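Local coordinates for Vlm2 (Streptomyces tsusimaensis, PDB 6ECB), which forms part of the nonribosomal peptide synthetase that makes the depsipeptide valinomycin, this chain being its thioesterase domain, which probably releases the product, at residues M123-D126 and R130-G133; F161-G166 and L181-A186; G108-G113 and A274-A279; D192-K195 and R199-A202. All blocks are in the same frame, centred on the assembly; numbering follows the deposited sequence.

Contact 1 of 4, residues M123-D126 and R130-G133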
ATOM      1  N   MET A 123       6.350 -11.778  10.575  1.00 19.58           N
ATOM      2  CA  MET A 123       7.378 -12.668  10.048  1.00 17.71           C
ATOM      3  C   MET A 123       8.785 -12.157  10.363  1.00 18.77           C
ATOM      4  O   MET A 123       9.670 -12.950  10.698  1.00 19.81           O
ATOM      5  CB  MET A 123       7.204 -12.840   8.537  1.00 21.05           C
ATOM      6  CG  MET A 123       8.043 -13.918   7.905  1.00 40.93           C
ATOM      7  SD  MET A 123       7.420 -14.322   6.238  1.00 48.02           S
ATOM      8  CE  MET A 123       5.813 -14.992   6.590  1.00 53.26           C
ATOM      9  N   LEU A 124       9.016 -10.848  10.249  1.00 19.52           N
ATOM     10  CA  LEU A 124      10.322 -10.308  10.616  1.00 17.76           C
ATOM     11  C   LEU A 124      10.619 -10.574  12.087  1.00 17.13           C
ATOM     12  O   LEU A 124      11.724 -10.978  12.435  1.00 18.61           O
ATOM     13  CB  LEU A 124      10.373  -8.812  10.307  1.00 18.00           C
ATOM     14  CG  LEU A 124      10.353  -8.477   8.814  1.00 16.98           C
ATOM     15  CD1 LEU A 124      10.225  -6.974   8.640  1.00 20.11           C
ATOM     16  CD2 LEU A 124      11.587  -8.988   8.085  1.00 21.56           C
ATOM     17  N   LEU A 125       9.638 -10.347  12.967  1.00 18.82           N
ATOM     18  CA  LEU A 125       9.890 -10.591  14.385  1.00 19.80           C
ATOM     19  C   LEU A 125      10.266 -12.047  14.632  1.00 20.02           C
ATOM     20  O   LEU A 125      11.169 -12.347  15.421  1.00 20.21           O
ATOM     21  CB  LEU A 125       8.656 -10.229  15.198  1.00 22.73           C
ATOM     22  CG  LEU A 125       8.281  -8.756  15.224  1.00 29.67           C
ATOM     23  CD1 LEU A 125       6.919  -8.609  15.886  1.00 47.65           C
ATOM     24  CD2 LEU A 125       9.282  -7.957  15.967  1.00 27.08           C
ATOM     25  N   ASP A 126       9.594 -12.966  13.942  1.00 21.80           N
ATOM     26  CA  ASP A 126       9.893 -14.383  14.103  1.00 22.64           C
ATOM     27  C   ASP A 126      11.310 -14.718  13.676  1.00 20.99           C
ATOM     28  O   ASP A 126      11.880 -15.707  14.147  1.00 22.81           O
ATOM     29  CB  ASP A 126       8.915 -15.222  13.290  1.00 26.18           C
ATOM     30  CG  ASP A 126       7.532 -15.252  13.875  1.00 46.54           C
ATOM     31  OD1 ASP A 126       7.321 -14.815  15.017  1.00 33.51           O
ATOM     32  OD2 ASP A 126       6.638 -15.714  13.160  1.00 38.90           O
ATOM     33  N   ARG A 130      13.385  -6.616  14.305  1.00 18.93           N
ATOM     34  CA  ARG A 130      12.327  -5.863  14.972  1.00 18.08           C
ATOM     35  C   ARG A 130      12.137  -4.483  14.359  1.00 18.34           C
ATOM     36  O   ARG A 130      12.924  -3.557  14.643  1.00 18.13           O
ATOM     37  CB  ARG A 130      12.637  -5.739  16.461  1.00 18.67           C
ATOM     38  CG  ARG A 130      11.506  -5.094  17.264  1.00 19.56           C
ATOM     39  CD  ARG A 130      11.904  -4.898  18.719  1.00 22.00           C
ATOM     40  NE  ARG A 130      10.806  -4.306  19.489  1.00 20.64           N
ATOM     41  CZ  ARG A 130       9.806  -4.994  20.044  1.00 26.92           C
ATOM     42  NH1 ARG A 130       9.745  -6.325  19.976  1.00 20.96           N
ATOM     43  NH2 ARG A 130       8.861  -4.335  20.703  1.00 32.37           N
ATOM     44  N   PRO A 131      11.110  -4.289  13.538  1.00 17.55           N
ATOM     45  CA  PRO A 131      10.817  -2.942  13.032  1.00 18.55           C
ATOM     46  C   PRO A 131      10.449  -2.013  14.183  1.00 21.43           C
ATOM     47  O   PRO A 131      10.052  -2.442  15.274  1.00 19.43           O
ATOM     48  CB  PRO A 131       9.623  -3.162  12.093  1.00 17.13           C
ATOM     49  CG  PRO A 131       9.648  -4.643  11.763  1.00 16.91           C
ATOM     50  CD  PRO A 131      10.140  -5.280  13.055  1.00 16.77           C
ATOM     51  N   LYS A 132      10.558  -0.716  13.901  1.00 19.04           N
ATOM     52  CA  LYS A 132      10.194   0.313  14.864  1.00 17.87           C
ATOM     53  C   LYS A 132       8.707   0.306  15.188  1.00 19.33           C
ATOM     54  O   LYS A 132       8.325   0.627  16.316  1.00 19.91           O
ATOM     55  CB  LYS A 132      10.605   1.670  14.305  1.00 19.81           C
ATOM     56  CG  LYS A 132      10.438   2.825  15.266  1.00 22.43           C
ATOM     57  CD  LYS A 132      11.093   4.060  14.676  1.00 22.17           C
ATOM     58  CE  LYS A 132      10.777   5.281  15.484  1.00 34.67           C
ATOM     59  NZ  LYS A 132      11.403   5.172  16.782  1.00 32.28           N
ATOM     60  N   GLY A 133       7.865  -0.052  14.230  1.00 18.92           N
ATOM     61  CA  GLY A 133       6.425   0.009  14.412  1.00 18.05           C
ATOM     62  C   GLY A 133       5.741  -0.371  13.122  1.00 16.35           C
ATOM     63  O   GLY A 133       6.382  -0.564  12.079  1.00 15.86           O
TER
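Leu125 and Arg130 bring the two backbones nearest, 5.4 Å from CA to CA, where the last turn of helix 112-126 meets the loop 130-133. With three residues between the segments, the chain doubles back on the helix end before entering strand 134-137. Arg130 is extended (phi -115°, psi 102°), and the loop runs on from it through Pro131, leaving the helix behind.

The contact is made by two leucine methyl groups. Leu125 reaches over with one branch: its CD2 lies 3.8 Å from Arg130 CA and 3.9 Å from Arg130 CG, and touches the Pro131 ring at CD, 4.0 Å away. Its CG stands anti to the carbonyl carbon (chi1 -66°), and from there CD2 reaches between Arg130 and the proline ring. Leu124, one residue earlier, points from the helix toward the loop and sets its CD1 against Pro131 CG at 3.9 Å. Each leucine has its own part of the proline ring, CG for one and CD for the other. Leu124 and Pro131 both rest on Ile107 of strand 105-110, so the proline continues the packing between helix and sheet.

Arg130 lays mainly the aliphatic foot of its extended chain beside Leu125, whose CD2 also comes obliquely near the guanidinium; NH1 goes on to a salt bridge with Asp234. The contact lies at the helix-to-strand turn of a beta-alpha-beta crossover, in which helix 112-126 leads from strand 105-110 to its parallel neighbour 134-137. Between these segments adhesion is wholly van der Waals, buried on the side of Leu124 and Pro131 and giving way to charge toward Arg130.

Contact 2 of 4, residues F161-G166 and L181-A186; sequences FILAMG and LPYEEA
Ala186, whose methyl meets Leu163 across the contact, gives its backbone N to Pro182 O at 2.8 Å. Glu185 N reaches the same carbonyl in a weak bond, so two amides converge on the oxygen of the N-cap residue and wind the first turn of helix 183-194. That turn puts Tyr183 and Ala186, three residues apart, on the side that faces helix 157-165.

From the opposing helix a single side chain, Leu163, supplies all the touching atoms. Its CG lies anti to the backbone N (chi1 175°), carrying the branched end straight out from helix 157-165. The two methyls then divide the work. CD2 settles 4.0 Å from Ala186 CB, while CD1 lies 3.9 Å from Tyr183 CE1 and also comes within 4.2 Å of Ala186 CB. CD1 approaches the tyrosine ring obliquely, touching the rim carbon CE1. Tyr183 itself leans back toward the other helix, and its side chain also rests on Lys159 and Val160.

Leu213 of helix 206-220 touches both Leu163 and Tyr183, so a third helix closes round the same apolar spot. Along the chain all three helices lie between strands 134-137 and 237-241, the place where thioesterases of the alpha/beta-hydrolase fold carry their helical lid, and the arrangement is consistent with the core of such a lid.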
ATOM      1  N   PHE A 161     -14.423  -0.800 -14.177  1.00 46.34           N
ATOM      2  CA  PHE A 161     -14.688  -0.091 -12.931  1.00 47.58           C
ATOM      3  C   PHE A 161     -13.503  -0.204 -11.981  1.00 52.72           C
ATOM      4  O   PHE A 161     -13.127   0.776 -11.326  1.00 38.04           O
ATOM      5  CB  PHE A 161     -15.965  -0.635 -12.285  1.00 44.76           C
ATOM      6  CG  PHE A 161     -16.254  -0.065 -10.922  1.00 45.66           C
ATOM      7  CD1 PHE A 161     -17.089   1.034 -10.785  1.00 66.07           C
ATOM      8  CD2 PHE A 161     -15.705  -0.630  -9.781  1.00 55.96           C
ATOM      9  CE1 PHE A 161     -17.359   1.564  -9.536  1.00 54.86           C
ATOM     10  CE2 PHE A 161     -15.971  -0.104  -8.528  1.00 58.36           C
ATOM     11  CZ  PHE A 161     -16.801   0.991  -8.405  1.00 55.77           C
ATOM     12  N   ILE A 162     -12.905  -1.400 -11.891  1.00 46.79           N
ATOM     13  CA  ILE A 162     -11.742  -1.596 -11.029  1.00 32.89           C
ATOM     14  C   ILE A 162     -10.586  -0.731 -11.509  1.00 28.02           C
ATOM     15  O   ILE A 162      -9.885  -0.103 -10.709  1.00 31.66           O
ATOM     16  CB  ILE A 162     -11.328  -3.083 -11.004  1.00 38.83           C
ATOM     17  CG1 ILE A 162     -12.435  -3.977 -10.450  1.00 53.14           C
ATOM     18  CG2 ILE A 162     -10.025  -3.256 -10.238  1.00 35.73           C
ATOM     19  CD1 ILE A 162     -12.856  -3.621  -9.091  1.00 46.24           C
ATOM     20  N   LEU A 163     -10.347  -0.736 -12.814  1.00 32.70           N
ATOM     21  CA  LEU A 163      -9.294   0.101 -13.381  1.00 31.42           C
ATOM     22  C   LEU A 163      -9.533   1.559 -13.024  1.00 39.96           C
ATOM     23  O   LEU A 163      -8.639   2.245 -12.517  1.00 31.79           O
ATOM     24  CB  LEU A 163      -9.255  -0.090 -14.894  1.00 31.53           C
ATOM     25  CG  LEU A 163      -8.298   0.781 -15.708  1.00 33.94           C
ATOM     26  CD1 LEU A 163      -8.019   0.140 -17.062  1.00 42.52           C
ATOM     27  CD2 LEU A 163      -8.874   2.211 -15.915  1.00 34.63           C
ATOM     28  N   ALA A 164     -10.757   2.038 -13.254  1.00 34.63           N
ATOM     29  CA  ALA A 164     -11.069   3.447 -13.024  1.00 47.40           C
ATOM     30  C   ALA A 164     -10.903   3.822 -11.559  1.00 35.34           C
ATOM     31  O   ALA A 164     -10.274   4.834 -11.227  1.00 45.51           O
ATOM     32  CB  ALA A 164     -12.495   3.741 -13.478  1.00 41.68           C
ATOM     33  N   MET A 165     -11.453   3.006 -10.657  1.00 34.42           N
ATOM     34  CA  MET A 165     -11.457   3.379  -9.250  1.00 33.81           C
ATOM     35  C   MET A 165     -10.107   3.167  -8.579  1.00 50.70           C
ATOM     36  O   MET A 165      -9.791   3.873  -7.618  1.00 42.80           O
ATOM     37  CB  MET A 165     -12.536   2.592  -8.492  1.00 49.02           C
ATOM     38  CG  MET A 165     -13.977   2.837  -8.975  1.00 56.72           C
ATOM     39  SD  MET A 165     -14.451   4.580  -9.207  1.00 53.76           S
ATOM     40  CE  MET A 165     -14.015   5.280  -7.629  1.00 53.10           C
ATOM     41  N   GLY A 166      -9.308   2.211  -9.048  1.00 33.26           N
ATOM     42  CA  GLY A 166      -8.035   1.929  -8.405  1.00 31.02           C
ATOM     43  C   GLY A 166      -6.906   2.764  -8.979  1.00 42.54           C
ATOM     44  O   GLY A 166      -6.676   3.897  -8.541  1.00 36.43           O
ATOM     45  N   LEU A 181     -15.901   3.784 -20.858  1.00 66.91           N
ATOM     46  CA  LEU A 181     -15.006   3.493 -21.968  1.00 65.86           C
ATOM     47  C   LEU A 181     -14.741   2.004 -22.120  1.00 57.53           C
ATOM     48  O   LEU A 181     -14.783   1.251 -21.142  1.00 57.44           O
ATOM     49  CB  LEU A 181     -13.653   4.191 -21.785  1.00 68.09           C
ATOM     50  CG  LEU A 181     -13.543   5.662 -22.159  1.00 68.37           C
ATOM     51  CD1 LEU A 181     -12.178   6.185 -21.740  1.00 59.51           C
ATOM     52  CD2 LEU A 181     -13.762   5.833 -23.650  1.00 66.66           C
ATOM     53  N   PRO A 182     -14.430   1.560 -23.340  1.00 52.46           N
ATOM     54  CA  PRO A 182     -13.864   0.216 -23.512  1.00 60.30           C
ATOM     55  C   PRO A 182     -12.546   0.065 -22.763  1.00 53.87           C
ATOM     56  O   PRO A 182     -11.724   0.981 -22.728  1.00 49.24           O
ATOM     57  CB  PRO A 182     -13.659   0.110 -25.026  1.00 52.44           C
ATOM     58  CG  PRO A 182     -14.607   1.090 -25.614  1.00 63.69           C
ATOM     59  CD  PRO A 182     -14.713   2.212 -24.629  1.00 55.90           C
ATOM     60  N   TYR A 183     -12.352  -1.126 -22.183  1.00 49.13           N
ATOM     61  CA  TYR A 183     -11.184  -1.411 -21.349  1.00 53.97           C
ATOM     62  C   TYR A 183      -9.890  -0.951 -22.005  1.00 49.57           C
ATOM     63  O   TYR A 183      -9.068  -0.275 -21.377  1.00 47.06           O
ATOM     64  CB  TYR A 183     -11.120  -2.914 -21.074  1.00 41.97           C
ATOM     65  CG  TYR A 183     -10.256  -3.359 -19.918  1.00 38.77           C
ATOM     66  CD1 TYR A 183     -10.517  -2.929 -18.623  1.00 43.71           C
ATOM     67  CD2 TYR A 183      -9.214  -4.263 -20.111  1.00 54.43           C
ATOM     68  CE1 TYR A 183      -9.760  -3.360 -17.568  1.00 44.59           C
ATOM     69  CE2 TYR A 183      -8.445  -4.700 -19.057  1.00 49.90           C
ATOM     70  CZ  TYR A 183      -8.725  -4.246 -17.783  1.00 41.91           C
ATOM     71  OH  TYR A 183      -7.983  -4.671 -16.708  1.00 46.13           O
ATOM     72  N   GLU A 184      -9.680  -1.332 -23.267  1.00 43.49           N
ATOM     73  CA  GLU A 184      -8.432  -0.981 -23.938  1.00 49.19           C
ATOM     74  C   GLU A 184      -8.297   0.530 -24.085  1.00 53.18           C
ATOM     75  O   GLU A 184      -7.188   1.065 -23.985  1.00 46.89           O
ATOM     76  CB  GLU A 184      -8.352  -1.665 -25.304  1.00 51.45           C
ATOM     77  N   GLU A 185      -9.414   1.236 -24.311  1.00 48.56           N
ATOM     78  CA  GLU A 185      -9.358   2.694 -24.414  1.00 42.58           C
ATOM     79  C   GLU A 185      -9.119   3.341 -23.055  1.00 45.02           C
ATOM     80  O   GLU A 185      -8.400   4.343 -22.961  1.00 42.37           O
ATOM     81  CB  GLU A 185     -10.641   3.241 -25.046  1.00 45.36           C
ATOM     82  CG  GLU A 185     -10.738   2.948 -26.537  1.00 59.45           C
ATOM     83  CD  GLU A 185     -12.073   3.353 -27.143  1.00 70.41           C
ATOM     84  OE1 GLU A 185     -12.736   4.257 -26.590  1.00 69.87           O
ATOM     85  OE2 GLU A 185     -12.457   2.757 -28.175  1.00 62.21           O
ATOM     86  N   ALA A 186      -9.716   2.792 -21.990  1.00 36.31           N
ATOM     87  CA  ALA A 186      -9.419   3.286 -20.649  1.00 36.59           C
ATOM     88  C   ALA A 186      -7.947   3.092 -20.321  1.00 55.43           C
ATOM     89  O   ALA A 186      -7.307   3.978 -19.737  1.00 38.30           O
ATOM     90  CB  ALA A 186     -10.296   2.580 -19.610  1.00 43.36           C
TER

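Contact 3 of 4, residues G108-G113 and A274-A279; sequences GGHSLG and ATMLRA
The imidazole of His110 is met on one face by Leu277 and at its edge by Met276. Leu277 CD1 sits almost squarely over the ring, 3.7 Å from the His110 centroid and 12° off the normal, a CH-pi contact touching CG and ND1 about equally. Met276 SD lies near the ring plane, 74° off the normal and 4.5 Å from the His110 centroid. The sulfur is 3.7 Å from both His110 CD2 and His110 NE2, a sulfur-aromatic contact.

His110 throws its ring away from strand 105-110 with CG anti to the backbone N (chi1 -180°), and Met276 and Leu277 of the 3-10 segment 275-277 reach in to meet it. Met276 CG sits between its backbone N and carbonyl carbon and the chain runs on extended, bringing SD to the imidazole edge; the last torsion only turns CE, which stays near CD2. NE2 is hydrogen-bonded to His273 O, and the two histidine rings stack.

Replacing His110 by an alanine would probably leave His273 O without this partner and open a gap beneath Leu277 CD1. The next residue, Ser111, probably stands on a nucleophile elbow of the GxSxG type and forms a triad with His273 and Asp138. The ring of His110 thus joins the probable elbow to the loop bearing the likely catalytic histidine, through dispersion on one face, sulfur at one edge and a hydrogen bond that fixes the ring's rotation.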
ATOM      1  N   GLY A 108       4.796  -0.270   6.737  1.00 16.16           N
ATOM      2  CA  GLY A 108       3.527   0.401   6.549  1.00 17.29           C
ATOM      3  C   GLY A 108       2.745  -0.161   5.380  1.00 15.88           C
ATOM      4  O   GLY A 108       3.284  -0.861   4.520  1.00 16.89           O
ATOM      5  N   GLY A 109       1.458   0.171   5.360  1.00 14.36           N
ATOM      6  CA  GLY A 109       0.644  -0.210   4.213  1.00 15.27           C
ATOM      7  C   GLY A 109      -0.748   0.368   4.200  1.00 15.14           C
ATOM      8  O   GLY A 109      -1.339   0.623   5.254  1.00 16.56           O
ATOM      9  N   HIS A 110      -1.278   0.557   2.993  1.00 16.26           N
ATOM     10  CA  HIS A 110      -2.630   1.027   2.751  1.00 15.97           C
ATOM     11  C   HIS A 110      -3.447  -0.111   2.156  1.00 16.42           C
ATOM     12  O   HIS A 110      -2.940  -0.882   1.345  1.00 15.68           O
ATOM     13  CB  HIS A 110      -2.586   2.208   1.773  1.00 15.56           C
ATOM     14  CG  HIS A 110      -3.914   2.805   1.426  1.00 18.38           C
ATOM     15  ND1 HIS A 110      -4.551   2.532   0.232  1.00 20.61           N
ATOM     16  CD2 HIS A 110      -4.696   3.703   2.072  1.00 19.12           C
ATOM     17  CE1 HIS A 110      -5.677   3.223   0.163  1.00 21.59           C
ATOM     18  NE2 HIS A 110      -5.784   3.953   1.259  1.00 19.71           N
ATOM     19  N   SER A 111      -4.717  -0.179   2.527  1.00 15.90           N
ATOM     20  CA  SER A 111      -5.649  -1.171   1.990  1.00 16.28           C
ATOM     21  C   SER A 111      -5.063  -2.566   2.229  1.00 16.76           C
ATOM     22  O   SER A 111      -4.573  -2.854   3.337  1.00 16.01           O
ATOM     23  CB  SER A 111      -5.925  -0.795   0.532  1.00 21.06           C
ATOM     24  OG  SER A 111      -6.994  -1.558   0.026  1.00 28.79           O
ATOM     25  N   LEU A 112      -5.087  -3.469   1.242  1.00 15.55           N
ATOM     26  CA  LEU A 112      -4.488  -4.793   1.438  1.00 15.86           C
ATOM     27  C   LEU A 112      -3.025  -4.705   1.850  1.00 15.76           C
ATOM     28  O   LEU A 112      -2.514  -5.612   2.526  1.00 16.96           O
ATOM     29  CB  LEU A 112      -4.622  -5.612   0.143  1.00 16.97           C
ATOM     30  CG  LEU A 112      -3.993  -7.006   0.170  1.00 19.03           C
ATOM     31  CD1 LEU A 112      -4.692  -7.948   1.118  1.00 19.45           C
ATOM     32  CD2 LEU A 112      -4.018  -7.567  -1.278  1.00 22.53           C
ATOM     33  N   GLY A 113      -2.331  -3.631   1.451  1.00 14.78           N
ATOM     34  CA  GLY A 113      -0.968  -3.435   1.894  1.00 14.37           C
ATOM     35  C   GLY A 113      -0.856  -3.363   3.405  1.00 16.08           C
ATOM     36  O   GLY A 113       0.173  -3.747   3.965  1.00 16.30           O
ATOM     37  N   ALA A 274      -9.666   6.551  -0.865  1.00 32.83           N
ATOM     38  CA  ALA A 274      -8.924   6.718  -2.113  1.00 48.68           C
ATOM     39  C   ALA A 274      -8.136   8.028  -2.139  1.00 55.86           C
ATOM     40  O   ALA A 274      -6.945   8.048  -2.484  1.00 56.70           O
ATOM     41  CB  ALA A 274      -9.895   6.669  -3.291  1.00 59.21           C
ATOM     42  N   THR A 275      -8.765   9.126  -1.750  1.00 37.59           N
ATOM     43  CA  THR A 275      -8.144  10.432  -1.958  1.00 30.89           C
ATOM     44  C   THR A 275      -7.124  10.808  -0.891  1.00 24.95           C
ATOM     45  O   THR A 275      -6.407  11.811  -1.064  1.00 25.92           O
ATOM     46  CB  THR A 275      -9.215  11.511  -2.013  1.00 31.90           C
ATOM     47  OG1 THR A 275      -9.759  11.726  -0.704  1.00 29.78           O
ATOM     48  CG2 THR A 275     -10.315  11.129  -2.976  1.00 63.48           C
ATOM     49  N   MET A 276      -7.025  10.045   0.202  1.00 24.06           N
ATOM     50  CA  MET A 276      -6.052  10.391   1.228  1.00 22.54           C
ATOM     51  C   MET A 276      -4.617  10.291   0.712  1.00 23.85           C
ATOM     52  O   MET A 276      -3.731  10.929   1.285  1.00 23.20           O
ATOM     53  CB  MET A 276      -6.196   9.483   2.455  1.00 20.49           C
ATOM     54  CG  MET A 276      -6.134   8.017   2.080  1.00 22.48           C
ATOM     55  SD  MET A 276      -5.843   6.956   3.498  1.00 24.93           S
ATOM     56  CE  MET A 276      -4.141   7.300   3.853  1.00 24.27           C
ATOM     57  N   LEU A 277      -4.364   9.497  -0.331  1.00 19.38           N
ATOM     58  CA  LEU A 277      -2.995   9.324  -0.820  1.00 18.55           C
ATOM     59  C   LEU A 277      -2.677  10.276  -1.971  1.00 21.82           C
ATOM     60  O   LEU A 277      -1.602  10.153  -2.562  1.00 22.40           O
ATOM     61  CB  LEU A 277      -2.743   7.886  -1.273  1.00 20.02           C
ATOM     62  CG  LEU A 277      -2.687   6.892  -0.108  1.00 22.37           C
ATOM     63  CD1 LEU A 277      -2.501   5.482  -0.686  1.00 28.07           C
ATOM     64  CD2 LEU A 277      -1.558   7.256   0.846  1.00 24.30           C
ATOM     65  N   ARG A 278      -3.592  11.182  -2.307  1.00 22.54           N
ATOM     66  CA  ARG A 278      -3.423  12.130  -3.402  1.00 21.87           C
ATOM     67  C   ARG A 278      -3.552  13.547  -2.886  1.00 23.87           C
ATOM     68  O   ARG A 278      -4.091  13.794  -1.805  1.00 22.50           O
ATOM     69  CB  ARG A 278      -4.463  11.916  -4.503  1.00 27.32           C
ATOM     70  CG  ARG A 278      -4.552  10.457  -4.883  1.00 37.20           C
ATOM     71  CD  ARG A 278      -5.230  10.257  -6.198  1.00 63.60           C
ATOM     72  NE  ARG A 278      -6.352  11.168  -6.396  1.00 67.40           N
ATOM     73  CZ  ARG A 278      -7.636  10.823  -6.338  1.00 74.15           C
ATOM     74  NH1 ARG A 278      -7.997   9.567  -6.084  1.00 71.38           N
ATOM     75  NH2 ARG A 278      -8.567  11.748  -6.539  1.00 69.63           N
ATOM     76  N   ALA A 279      -3.075  14.490  -3.693  1.00 25.71           N
ATOM     77  CA  ALA A 279      -3.205  15.885  -3.334  1.00 23.97           C
ATOM     78  C   ALA A 279      -4.685  16.264  -3.327  1.00 27.02           C
ATOM     79  O   ALA A 279      -5.466  15.741  -4.126  1.00 29.99           O
ATOM     80  CB  ALA A 279      -2.437  16.764  -4.326  1.00 27.38           C
TER

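Contact 4 of 4, residues D192-K195 and R199-A202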
ATOM      1  N   ASP A 192      -1.427   7.432 -21.564  1.00 32.35           N
ATOM      2  CA  ASP A 192      -1.266   8.810 -22.017  1.00 33.43           C
ATOM      3  C   ASP A 192      -0.932   9.735 -20.846  1.00 35.85           C
ATOM      4  O   ASP A 192      -0.107  10.652 -20.972  1.00 46.60           O
ATOM      5  CB  ASP A 192      -2.547   9.264 -22.705  1.00 34.79           C
ATOM      6  CG  ASP A 192      -2.723   8.659 -24.090  1.00 54.62           C
ATOM      7  OD1 ASP A 192      -1.756   8.074 -24.628  1.00 49.83           O
ATOM      8  OD2 ASP A 192      -3.838   8.777 -24.639  1.00 45.28           O
ATOM      9  N   ARG A 193      -1.589   9.522 -19.710  1.00 36.22           N
ATOM     10  CA  ARG A 193      -1.324  10.313 -18.510  1.00 31.84           C
ATOM     11  C   ARG A 193       0.050  10.011 -17.926  1.00 52.80           C
ATOM     12  O   ARG A 193       0.715  10.910 -17.400  1.00 36.40           O
ATOM     13  CB  ARG A 193      -2.426  10.039 -17.484  1.00 35.84           C
ATOM     14  CG  ARG A 193      -2.087  10.382 -16.012  1.00 48.74           C
ATOM     15  CD  ARG A 193      -1.872  11.884 -15.766  1.00 63.82           C
ATOM     16  NE  ARG A 193      -1.573  12.161 -14.358  1.00 71.81           N
ATOM     17  CZ  ARG A 193      -0.397  11.926 -13.777  1.00 87.81           C
ATOM     18  NH1 ARG A 193       0.608  11.416 -14.479  1.00 77.97           N
ATOM     19  NH2 ARG A 193      -0.222  12.197 -12.487  1.00 94.29           N
ATOM     20  N   ALA A 194       0.504   8.771 -18.015  1.00 36.62           N
ATOM     21  CA  ALA A 194       1.706   8.377 -17.297  1.00 31.77           C
ATOM     22  C   ALA A 194       2.982   8.560 -18.100  1.00 33.69           C
ATOM     23  O   ALA A 194       4.061   8.698 -17.502  1.00 36.90           O
ATOM     24  CB  ALA A 194       1.609   6.910 -16.867  1.00 32.23           C
ATOM     25  N   LYS A 195       2.890   8.572 -19.428  1.00 37.61           N
ATOM     26  CA  LYS A 195       4.067   8.295 -20.238  1.00 42.68           C
ATOM     27  C   LYS A 195       5.107   9.400 -20.186  1.00 53.33           C
ATOM     28  O   LYS A 195       6.268   9.132 -20.505  1.00 38.93           O
ATOM     29  CB  LYS A 195       3.669   8.025 -21.692  1.00 44.29           C
ATOM     30  CG  LYS A 195       2.958   9.155 -22.404  1.00 47.86           C
ATOM     31  CD  LYS A 195       2.371   8.637 -23.728  1.00 60.75           C
ATOM     32  CE  LYS A 195       1.682   9.726 -24.546  1.00 69.70           C
ATOM     33  NZ  LYS A 195       0.813   9.143 -25.619  1.00 72.68           N
ATOM     34  N   ARG A 199       7.551  10.955 -12.363  1.00 31.52           N
ATOM     35  CA  ARG A 199       7.390  10.163 -11.147  1.00 37.81           C
ATOM     36  C   ARG A 199       7.105   8.697 -11.464  1.00 60.67           C
ATOM     37  O   ARG A 199       7.473   7.814 -10.682  1.00 51.78           O
ATOM     38  CB  ARG A 199       6.257  10.748 -10.299  1.00 41.15           C
ATOM     39  CG  ARG A 199       6.515  12.164  -9.735  1.00 58.15           C
ATOM     40  CD  ARG A 199       5.223  12.837  -9.265  1.00 63.84           C
ATOM     41  NE  ARG A 199       4.416  13.365 -10.371  1.00 70.40           N
ATOM     42  CZ  ARG A 199       3.344  14.149 -10.231  1.00 87.20           C
ATOM     43  NH1 ARG A 199       2.926  14.527  -9.028  1.00 83.51           N
ATOM     44  NH2 ARG A 199       2.684  14.569 -11.308  1.00 91.89           N
ATOM     45  N   VAL A 200       6.453   8.413 -12.594  1.00 33.58           N
ATOM     46  CA  VAL A 200       6.028   7.050 -12.892  1.00 36.26           C
ATOM     47  C   VAL A 200       6.427   6.564 -14.282  1.00 36.36           C
ATOM     48  O   VAL A 200       6.342   5.366 -14.546  1.00 44.56           O
ATOM     49  CB  VAL A 200       4.502   6.919 -12.721  1.00 39.87           C
ATOM     50  CG1 VAL A 200       4.092   7.350 -11.328  1.00 45.57           C
ATOM     51  CG2 VAL A 200       3.777   7.755 -13.781  1.00 41.06           C
ATOM     52  N   SER A 201       6.841   7.447 -15.192  1.00 35.30           N
ATOM     53  CA  SER A 201       7.088   7.017 -16.571  1.00 37.20           C
ATOM     54  C   SER A 201       8.205   5.984 -16.666  1.00 45.88           C
ATOM     55  O   SER A 201       8.267   5.243 -17.651  1.00 45.77           O
ATOM     56  CB  SER A 201       7.426   8.224 -17.442  1.00 52.51           C
ATOM     57  OG  SER A 201       8.659   8.792 -17.058  1.00 46.38           O
ATOM     58  N   ALA A 202       9.073   5.914 -15.658  1.00 47.35           N
ATOM     59  CA  ALA A 202      10.196   4.985 -15.698  1.00 53.46           C
ATOM     60  C   ALA A 202       9.716   3.543 -15.768  1.00 45.52           C
ATOM     61  O   ALA A 202      10.333   2.709 -16.442  1.00 56.61           O
ATOM     62  CB  ALA A 202      11.078   5.186 -14.465  1.00 51.67           C
TER
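Arg193 and Arg199 bring their guanidinium groups together obliquely, NH2 of Arg193 3.9 Å from NH2 of Arg199, the planes 21° apart. Asp197, in the bend between the segments, gathers both: its OD2 takes Arg193 NH1 and its OD1 takes Arg199 NE. Each arginine curls to get there. Arg193 folds at its second torsion (chi2 65°), Arg199 at its third (chi3 -78°), and Arg199 keeps NH1 for a further salt bridge to Glu56.

The end of helix 183-194 and the loop leading to helix 206-220 meet here, in the helical region that follows strand 134-137, probably part of the thioesterase lid. Deeper in the bend, Val200 holds CG2 in the crowded position between its backbone N and carbonyl carbon, which directs that methyl at Ala194 CB, 3.9 Å away. Ser201 CB nestles against two carbonyls, 3.4 Å from both Ala194 O and Lys195 O, while its OG makes a weak hydrogen bond to Asp197 O.

Lys195 turns the other way. Its chain is extended beyond CG and runs back beside the helix, where NZ forms a salt bridge with Asp192 OD1 at 3.0 Å, arriving from above the carboxylate plane.

How the contacts relate
All four contacts belong to one thioesterase domain with the alpha/beta-hydrolase fold. Contact 3 closes the longest loop, joining the probable strand-to-helix elbow near the middle of the domain to the segment before helix 281-293; contacts 1, 2 and 4 follow one another inside that loop. Contacts 1 and 3 share helix 112-126, at its end and its start, with centres about 22 Å apart. Contacts 2 and 4 share helix 183-194, with centres about 17 Å apart, and lie across the chain's centre from contact 1. The probable active site at contact 3 thus sits near the domain's centre, about 20 Å from the centre of contact 2.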